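Local atomic coordinates of 2-hydroxyhepta-2,4-diene-1, 7-dioateisomerase (Mycobacterium abscessus, PDB entry 3R6O), a protein that binds magnesium, belongs to the fumarylacetoacetate hydrolase family and probably isomerises 2-hydroxyhepta-2,4-diene-1,7-dioate. Residues A[104-109]-A[277-282]; A[172-177]-A[260-265]; A[235-240]-A[252-257]. One frame throughout, in Å; residues are numbered along the deposited sequence.

Interaction 1: residues A[104-109]-A[277-282]; sequences GQVIAL and GDIILT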
loop_
_atom_site.group_PDB
_atom_site.type_symbol
_atom_site.label_atom_id
_atom_site.label_comp_id
_atom_site.label_asym_id
_atom_site.label_seq_id
_atom_site.Cartn_x
_atom_site.Cartn_y
_atom_site.Cartn_z
ATOM N N GLY A 104 1.264 -6.371 3.650
ATOM C CA GLY A 104 0.159 -5.400 3.756
ATOM C C GLY A 104 0.483 -4.072 3.085
ATOM O O GLY A 104 -0.397 -3.415 2.520
ATOM N N GLN A 105 1.752 -3.652 3.186
ATOM C CA GLN A 105 2.218 -2.469 2.505
ATOM C C GLN A 105 3.701 -2.587 2.282
ATOM O O GLN A 105 4.395 -3.278 3.046
ATOM C CB GLN A 105 1.904 -1.177 3.263
ATOM C CG GLN A 105 2.632 -1.004 4.595
ATOM C CD GLN A 105 2.048 0.070 5.484
ATOM O OE1 GLN A 105 1.623 1.141 4.991
ATOM N NE2 GLN A 105 2.049 -0.183 6.811
ATOM N N VAL A 106 4.166 -1.902 1.239
ATOM C CA VAL A 106 5.584 -1.886 0.914
ATOM C C VAL A 106 6.091 -0.457 0.871
ATOM O O VAL A 106 5.685 0.336 0.011
ATOM C CB VAL A 106 5.849 -2.580 -0.417
ATOM C CG1 VAL A 106 7.385 -2.621 -0.712
ATOM C CG2 VAL A 106 5.186 -4.003 -0.365
ATOM N N ILE A 107 6.908 -0.141 1.864
ATOM C CA ILE A 107 7.500 1.173 2.025
ATOM C C ILE A 107 8.896 1.132 1.437
ATOM O O ILE A 107 9.619 0.154 1.626
ATOM C CB ILE A 107 7.612 1.568 3.507
ATOM C CG1 ILE A 107 6.254 1.485 4.201
ATOM C CG2 ILE A 107 8.247 3.005 3.650
ATOM C CD1 ILE A 107 5.172 2.147 3.505
ATOM N N ALA A 108 9.274 2.167 0.702
ATOM C CA ALA A 108 10.643 2.294 0.161
ATOM C C ALA A 108 11.211 3.665 0.513
ATOM O O ALA A 108 10.513 4.706 0.361
ATOM C CB ALA A 108 10.658 2.110 -1.404
ATOM N N LEU A 109 12.479 3.684 0.915
ATOM C CA LEU A 109 13.148 4.931 1.237
ATOM C C LEU A 109 14.015 5.426 0.078
ATOM O O LEU A 109 14.842 4.678 -0.464
ATOM C CB LEU A 109 13.980 4.744 2.496
ATOM C CG LEU A 109 13.480 5.320 3.787
ATOM C CD1 LEU A 109 12.123 4.682 4.217
ATOM C CD2 LEU A 109 14.670 5.114 4.832
ATOM N N GLY A 277 4.271 -8.483 8.540
ATOM C CA GLY A 277 4.285 -8.788 7.130
ATOM C C GLY A 277 4.585 -7.602 6.257
ATOM O O GLY A 277 4.868 -7.783 5.083
ATOM N N ASP A 278 4.569 -6.397 6.835
ATOM C CA ASP A 278 4.951 -5.190 6.106
ATOM C C ASP A 278 6.445 -5.259 5.788
ATOM O O ASP A 278 7.234 -5.878 6.524
ATOM C CB ASP A 278 4.670 -3.917 6.892
ATOM C CG ASP A 278 3.196 -3.568 6.985
ATOM O OD1 ASP A 278 2.331 -4.170 6.318
ATOM O OD2 ASP A 278 2.907 -2.640 7.741
ATOM N N ILE A 279 6.812 -4.662 4.662
ATOM C CA ILE A 279 8.198 -4.639 4.176
ATOM C C ILE A 279 8.656 -3.198 4.056
ATOM O O ILE A 279 7.912 -2.356 3.522
ATOM C CB ILE A 279 8.285 -5.251 2.765
ATOM C CG1 ILE A 279 7.956 -6.757 2.831
ATOM C CG2 ILE A 279 9.675 -5.065 2.099
ATOM C CD1 ILE A 279 7.907 -7.349 1.445
ATOM N N ILE A 280 9.865 -2.917 4.546
ATOM C CA ILE A 280 10.523 -1.617 4.302
ATOM C C ILE A 280 11.835 -1.817 3.524
ATOM O O ILE A 280 12.736 -2.498 4.015
ATOM C CB ILE A 280 10.798 -0.834 5.631
ATOM C CG1 ILE A 280 9.516 -0.658 6.474
ATOM C CG2 ILE A 280 11.327 0.563 5.313
ATOM C CD1 ILE A 280 9.826 -0.202 7.966
ATOM N N LEU A 281 11.932 -1.237 2.323
ATOM C CA LEU A 281 13.179 -1.158 1.578
ATOM C C LEU A 281 13.960 0.053 2.106
ATOM O O LEU A 281 13.435 1.184 2.130
ATOM C CB LEU A 281 12.940 -1.012 0.069
ATOM C CG LEU A 281 12.654 -2.282 -0.739
ATOM C CD1 LEU A 281 11.437 -2.877 -0.226
ATOM C CD2 LEU A 281 12.539 -1.901 -2.282
ATOM N N THR A 282 15.196 -0.183 2.518
ATOM C CA THR A 282 15.901 0.803 3.329
ATOM C C THR A 282 16.803 1.744 2.546
ATOM O O THR A 282 17.559 2.477 3.150
ATOM C CB THR A 282 16.683 0.158 4.469
ATOM O OG1 THR A 282 17.680 -0.741 3.952
ATOM C CG2 THR A 282 15.702 -0.575 5.416
HETATM O O HOH W 1 1.438 -6.614 6.489
#
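Gln105 and Asp278 open the pairing of two neighbouring strands with a side-chain bond: NE2 of Gln105 gives a nearly straight hydrogen bond to OD2 of Asp278 (2.8 Å, N-H...O angle 176°). The oxygen lies in the plane of the amide but is itself met from above the carboxylate, the two flat groups being turned 72° apart. With CG of Gln105 wedged between its backbone N and carbonyl carbon (chi1 66°), the chain, extended beyond CG, crosses the aspartate at a slant. NE2 has a second acceptor in Ala273 O, and OE1 bonds Ser135 OG of the second subunit, so the amide is fixed from both ends. The other carboxylate oxygen, OD1, accepts a short bond from a water (2.6 Å) that also takes the N-H of Gly104; a weak bond from Gln105 N joins it. Backbone bonds then follow the staggered pattern of parallel strands: Ile279 N to Gln105 O, Ile107 N to Ile279 O (2.9 Å), Leu281 N to Ile107 O (2.8 Å) and Leu109 N to Leu281 O. Strands 106-110 and 279-281 thus form the parallel pair within an otherwise antiparallel mixed sheet, flanked by strands 130-134 and 155-165. Val106 CG1 meets Leu281 CD1 at 4.1 Å, on the face that also carries Ala108 and Ile279, whose side chains, like that of Leu281, touch strand 181-192 of the same sheet; Leu281 packs there on the magnesium ligands Glu160 and Asp189. On the other face Ile107 CB touches Ile280 CG1 (4.2 Å), and Leu109 CD1 reaches Ile280 CG2 under helix 261-269.

Interaction 2: residues A[172-177]-A[260-265]; sequences IERSQA and GFAEVV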
loop_
_atom_site.group_PDB
_atom_site.type_symbol
_atom_site.label_atom_id
_atom_site.label_comp_id
_atom_site.label_asym_id
_atom_site.label_seq_id
_atom_site.Cartn_x
_atom_site.Cartn_y
_atom_site.Cartn_z
ATOM N N ILE A 172 7.364 3.613 17.122
ATOM C CA ILE A 172 8.332 2.664 17.653
ATOM C C ILE A 172 9.580 3.425 18.041
ATOM O O ILE A 172 10.103 4.207 17.254
ATOM C CB ILE A 172 8.694 1.607 16.613
ATOM C CG1 ILE A 172 7.436 0.863 16.165
ATOM C CG2 ILE A 172 9.798 0.620 17.116
ATOM C CD1 ILE A 172 7.693 -0.059 15.037
ATOM N N GLU A 173 10.044 3.204 19.265
ATOM C CA GLU A 173 11.235 3.878 19.744
ATOM C C GLU A 173 12.455 3.144 19.144
ATOM O O GLU A 173 12.442 1.904 18.956
ATOM C CB GLU A 173 11.217 3.903 21.287
ATOM C CG GLU A 173 11.735 5.195 21.956
ATOM C CD GLU A 173 10.968 6.459 21.596
ATOM O OE1 GLU A 173 9.854 6.387 21.031
ATOM O OE2 GLU A 173 11.492 7.551 21.892
ATOM N N ARG A 174 13.488 3.907 18.818
ATOM C CA ARG A 174 14.721 3.383 18.252
ATOM C C ARG A 174 15.224 2.101 18.930
ATOM O O ARG A 174 15.497 1.129 18.254
ATOM C CB ARG A 174 15.801 4.460 18.357
ATOM C CG ARG A 174 16.899 4.356 17.372
ATOM C CD ARG A 174 17.833 5.569 17.524
ATOM N NE ARG A 174 17.073 6.820 17.348
ATOM C CZ ARG A 174 17.564 7.960 16.859
ATOM N NH1 ARG A 174 18.843 8.064 16.521
ATOM N NH2 ARG A 174 16.759 9.013 16.730
ATOM N N SER A 175 15.326 2.087 20.255
ATOM C CA SER A 175 15.948 0.960 20.951
ATOM C C SER A 175 15.069 -0.299 20.945
ATOM O O SER A 175 15.543 -1.390 21.230
ATOM C CB SER A 175 16.270 1.328 22.397
ATOM O OG SER A 175 15.069 1.412 23.129
ATOM N N GLN A 176 13.796 -0.124 20.634
ATOM C CA GLN A 176 12.824 -1.200 20.490
ATOM C C GLN A 176 12.574 -1.619 19.045
ATOM O O GLN A 176 11.913 -2.610 18.826
ATOM C CB GLN A 176 11.471 -0.784 21.074
ATOM C CG GLN A 176 11.455 -0.158 22.484
ATOM C CD GLN A 176 11.775 -1.130 23.587
ATOM O OE1 GLN A 176 12.703 -1.902 23.467
ATOM N NE2 GLN A 176 11.000 -1.102 24.678
ATOM N N ALA A 177 13.116 -0.899 18.062
ATOM C CA ALA A 177 12.941 -1.251 16.645
ATOM C C ALA A 177 13.229 -2.741 16.347
ATOM O O ALA A 177 12.497 -3.379 15.600
ATOM C CB ALA A 177 13.819 -0.396 15.791
ATOM N N GLY A 260 20.283 4.418 9.899
ATOM C CA GLY A 260 20.430 2.971 10.136
ATOM C C GLY A 260 19.105 2.253 10.306
ATOM O O GLY A 260 18.043 2.897 10.479
ATOM N N PHE A 261 19.153 0.920 10.270
ATOM C CA PHE A 261 17.927 0.077 10.404
ATOM C C PHE A 261 16.971 0.498 11.531
ATOM O O PHE A 261 15.746 0.630 11.322
ATOM C CB PHE A 261 18.282 -1.407 10.592
ATOM C CG PHE A 261 18.811 -2.077 9.358
ATOM C CD1 PHE A 261 17.986 -2.248 8.214
ATOM C CD2 PHE A 261 20.111 -2.546 9.316
ATOM C CE1 PHE A 261 18.491 -2.874 7.076
ATOM C CE2 PHE A 261 20.616 -3.180 8.190
ATOM C CZ PHE A 261 19.809 -3.347 7.062
ATOM N N ALA A 262 17.516 0.733 12.718
ATOM C CA ALA A 262 16.684 1.105 13.849
ATOM C C ALA A 262 16.016 2.461 13.620
ATOM O O ALA A 262 14.827 2.624 13.849
ATOM C CB ALA A 262 17.521 1.054 15.186
ATOM N N GLU A 263 16.773 3.414 13.104
ATOM C CA GLU A 263 16.264 4.750 12.829
ATOM C C GLU A 263 15.266 4.784 11.680
ATOM O O GLU A 263 14.357 5.620 11.678
ATOM C CB GLU A 263 17.420 5.688 12.503
ATOM C CG GLU A 263 18.350 5.972 13.615
ATOM C CD GLU A 263 19.584 6.740 13.129
ATOM O OE1 GLU A 263 20.477 6.145 12.441
ATOM O OE2 GLU A 263 19.643 7.953 13.443
ATOM N N VAL A 264 15.465 3.911 10.698
ATOM C CA VAL A 264 14.476 3.657 9.621
ATOM C C VAL A 264 13.120 3.249 10.211
ATOM O O VAL A 264 12.104 3.889 9.942
ATOM C CB VAL A 264 15.003 2.629 8.607
ATOM C CG1 VAL A 264 13.893 2.138 7.641
ATOM C CG2 VAL A 264 16.138 3.262 7.754
ATOM N N VAL A 265 13.131 2.249 11.094
ATOM C CA VAL A 265 11.896 1.775 11.707
ATOM C C VAL A 265 11.222 2.872 12.546
ATOM O O VAL A 265 9.991 3.061 12.477
ATOM C CB VAL A 265 12.139 0.521 12.546
ATOM C CG1 VAL A 265 10.892 0.169 13.364
ATOM C CG2 VAL A 265 12.564 -0.649 11.640
#
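The guanidinium of Arg174 has CG of Glu263 over one face, 3.6 Å from NH1, while the carboxylate beyond it is turned 35° from the guanidinium plane. The two chains run side by side and point the same way. Their salt bridge, NH1 of Arg174 to OE2 of Glu263 at 3.2 Å, is one of charge alone, because the oxygen lies well out of the guanidinium plane and no N-H is aimed at it. At the other end of the group, NH2 forms a salt bridge with Glu266, one turn further along the helix. Glu263 is steadied by its second oxygen: OE1 accepts the N-H of Gly260, the N-cap residue, at 3.1 Å.

Next to this charged pair the contact is apolar. Ala177 CB sits 4.0 Å from Ala262 CB and 3.8 Å from Val265 CB. CG1 of Val265, anti to the backbone N (chi1 171°), reaches Ile172 CD1 at 3.6 Å. Ala262 CB also rests against the backbone O of Arg174. Through these residues the loop between strands 155-165 and 181-192 packs on the first turns of helix 261-269, whose other flank, with Phe261, lies on strand 155-165.

Interaction 3: residues A[235-240]-A[252-257]; sequences FETFDF and GSTVDM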
loop_
_atom_site.group_PDB
_atom_site.type_symbol
_atom_site.label_atom_id
_atom_site.label_comp_id
_atom_site.label_asym_id
_atom_site.label_seq_id
_atom_site.Cartn_x
_atom_site.Cartn_y
_atom_site.Cartn_z
ATOM N N PHE A 235 20.658 -4.764 15.215
ATOM C CA PHE A 235 20.589 -5.040 13.779
ATOM C C PHE A 235 21.941 -5.496 13.265
ATOM O O PHE A 235 22.980 -5.197 13.867
ATOM C CB PHE A 235 20.094 -3.805 13.009
ATOM C CG PHE A 235 18.635 -3.547 13.214
ATOM C CD1 PHE A 235 17.687 -4.186 12.420
ATOM C CD2 PHE A 235 18.203 -2.747 14.253
ATOM C CE1 PHE A 235 16.349 -4.005 12.672
ATOM C CE2 PHE A 235 16.886 -2.551 14.483
ATOM C CZ PHE A 235 15.949 -3.166 13.684
ATOM N N GLU A 236 21.912 -6.268 12.187
ATOM C CA GLU A 236 23.115 -6.772 11.567
ATOM C C GLU A 236 23.557 -5.820 10.470
ATOM O O GLU A 236 22.863 -4.859 10.122
ATOM C CB GLU A 236 22.892 -8.174 10.986
ATOM C CG GLU A 236 22.492 -9.228 12.034
ATOM C CD GLU A 236 22.888 -10.636 11.651
ATOM O OE1 GLU A 236 23.713 -10.815 10.728
ATOM O OE2 GLU A 236 22.404 -11.575 12.311
ATOM N N THR A 237 24.758 -6.071 10.002
ATOM C CA THR A 237 25.379 -5.325 8.920
ATOM C C THR A 237 25.422 -6.221 7.685
ATOM O O THR A 237 25.640 -7.442 7.796
ATOM C CB THR A 237 26.746 -4.881 9.406
ATOM O OG1 THR A 237 26.538 -3.906 10.450
ATOM C CG2 THR A 237 27.606 -4.287 8.296
ATOM N N PHE A 238 25.177 -5.616 6.511
ATOM C CA PHE A 238 25.248 -6.334 5.241
ATOM C C PHE A 238 26.085 -5.602 4.214
ATOM O O PHE A 238 26.135 -4.368 4.204
ATOM C CB PHE A 238 23.860 -6.543 4.668
ATOM C CG PHE A 238 22.947 -7.186 5.618
ATOM C CD1 PHE A 238 22.780 -8.558 5.634
ATOM C CD2 PHE A 238 22.292 -6.419 6.554
ATOM C CE1 PHE A 238 21.962 -9.138 6.563
ATOM C CE2 PHE A 238 21.462 -6.994 7.462
ATOM C CZ PHE A 238 21.296 -8.352 7.469
ATOM N N ASP A 239 26.767 -6.376 3.377
ATOM C CA ASP A 239 27.474 -5.826 2.218
ATOM C C ASP A 239 26.827 -6.414 1.002
ATOM O O ASP A 239 26.573 -7.603 0.956
ATOM C CB ASP A 239 28.952 -6.196 2.256
ATOM C CG ASP A 239 29.675 -5.563 3.432
ATOM O OD1 ASP A 239 29.540 -4.322 3.641
ATOM O OD2 ASP A 239 30.365 -6.303 4.159
ATOM N N PHE A 240 26.539 -5.599 0.001
ATOM C CA PHE A 240 25.740 -6.105 -1.108
ATOM C C PHE A 240 26.189 -5.498 -2.431
ATOM O O PHE A 240 26.707 -4.379 -2.463
ATOM C CB PHE A 240 24.242 -5.859 -0.843
ATOM C CG PHE A 240 23.911 -4.428 -0.481
ATOM C CD1 PHE A 240 23.454 -3.559 -1.436
ATOM C CD2 PHE A 240 24.145 -3.937 0.802
ATOM C CE1 PHE A 240 23.157 -2.235 -1.119
ATOM C CE2 PHE A 240 23.877 -2.582 1.133
ATOM C CZ PHE A 240 23.394 -1.739 0.170
ATOM N N GLY A 252 27.284 -1.610 -2.024
ATOM C CA GLY A 252 26.991 -0.925 -0.793
ATOM C C GLY A 252 27.245 -1.751 0.448
ATOM O O GLY A 252 27.391 -2.984 0.388
ATOM N N SER A 253 27.338 -1.022 1.553
ATOM C CA SER A 253 27.369 -1.543 2.909
ATOM C C SER A 253 26.328 -0.761 3.737
ATOM O O SER A 253 26.227 0.459 3.636
ATOM C CB SER A 253 28.750 -1.304 3.503
ATOM O OG SER A 253 28.807 -1.604 4.901
ATOM N N THR A 254 25.582 -1.444 4.599
ATOM C CA THR A 254 24.584 -0.757 5.407
ATOM C C THR A 254 25.183 0.273 6.403
ATOM O O THR A 254 24.458 1.116 6.937
ATOM C CB THR A 254 23.654 -1.777 6.102
ATOM O OG1 THR A 254 24.421 -2.637 6.949
ATOM C CG2 THR A 254 22.894 -2.603 4.997
ATOM N N VAL A 255 26.505 0.287 6.579
ATOM C CA VAL A 255 27.143 1.285 7.433
ATOM C C VAL A 255 27.072 2.678 6.824
ATOM O O VAL A 255 27.300 3.668 7.513
ATOM C CB VAL A 255 28.638 0.974 7.736
ATOM C CG1 VAL A 255 28.764 -0.346 8.476
ATOM C CG2 VAL A 255 29.480 0.992 6.469
ATOM N N ASP A 256 26.767 2.753 5.533
ATOM C CA ASP A 256 26.682 4.047 4.861
ATOM C C ASP A 256 25.277 4.615 4.858
ATOM O O ASP A 256 25.025 5.695 4.297
ATOM C CB ASP A 256 27.237 3.939 3.443
ATOM C CG ASP A 256 28.742 3.730 3.445
ATOM O OD1 ASP A 256 29.426 4.539 4.133
ATOM O OD2 ASP A 256 29.241 2.782 2.785
ATOM N N MET A 257 24.349 3.900 5.489
ATOM C CA MET A 257 23.001 4.424 5.597
ATOM C C MET A 257 23.002 5.698 6.447
ATOM O O MET A 257 23.554 5.767 7.535
ATOM C CB MET A 257 22.062 3.386 6.166
ATOM C CG MET A 257 21.858 2.163 5.282
ATOM S SD MET A 257 21.242 0.768 6.271
ATOM C CE MET A 257 19.527 1.177 6.386
HETATM O O HOH W 2 24.984 -1.522 9.317
#
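Phe240 and Gly252 meet as a hydrogen-bonded antiparallel pair at the open end of the beta hairpin formed by strands 239-244 and 247-253. Phe240 N binds Gly252 O at 2.8 Å, and Gly252 N returns a bond to Phe240 O at 2.9 Å. The ring of Phe240 folds back across its own partner: with CG held between backbone N and carbonyl carbon (chi1 52°), it places its face over the glycine. Gly252 CA makes a CH-pi contact 4.0 Å from the ring centroid, and Gly252 O stands over the same ring, displaced toward its rim. Having no side chain, the glycine lets the ring lie directly against its backbone. In the next, non-hydrogen-bonded pair, the hydroxyl of Ser253 gives a weak bond to Asp239 OD1.

Beyond the ladder, Thr254 begins a 3-10 turn yet continues the pairing with Phe238. Its N-H binds Phe238 O (3.0 Å), and its OG1 takes the place of a backbone carbonyl, accepting the N-H of Phe238 (N to OG1 3.1 Å) with an N-H...O angle of 168°. CG2 of Thr254 comes to the edge of the Phe238 ring. Further out, that ring has a cation-pi contact with Lys310, whose NZ also binds Thr237 O, while Phe240 packs on Ile159 and Ile161 of strand 155-165. A water also bridges Thr254 OG1 (2.7 Å) and Thr237 OG1 (3.1 Å).

The three contacts are nested along the chain: interaction 3 lies within the loop closed by interaction 2, and both within that closed by interaction 1. Helix 261-269 joins them in space. Val264 CG1, on this helix, packs on Ile280 CG2 of interaction 1 at 3.8 Å, while Phe261 CB touches Phe235 CD1 of interaction 3 at 3.4 Å. Interactions 1 and 3 also meet directly, Met257 CE against Thr282 CB at 3.6 Å. Their relation to the metal differs: the side chain of Ala108 in interaction 1 lies about 4 Å from the magnesium ion, that of Phe240 in interaction 3 about 11 Å, and interaction 2 is remote from the site.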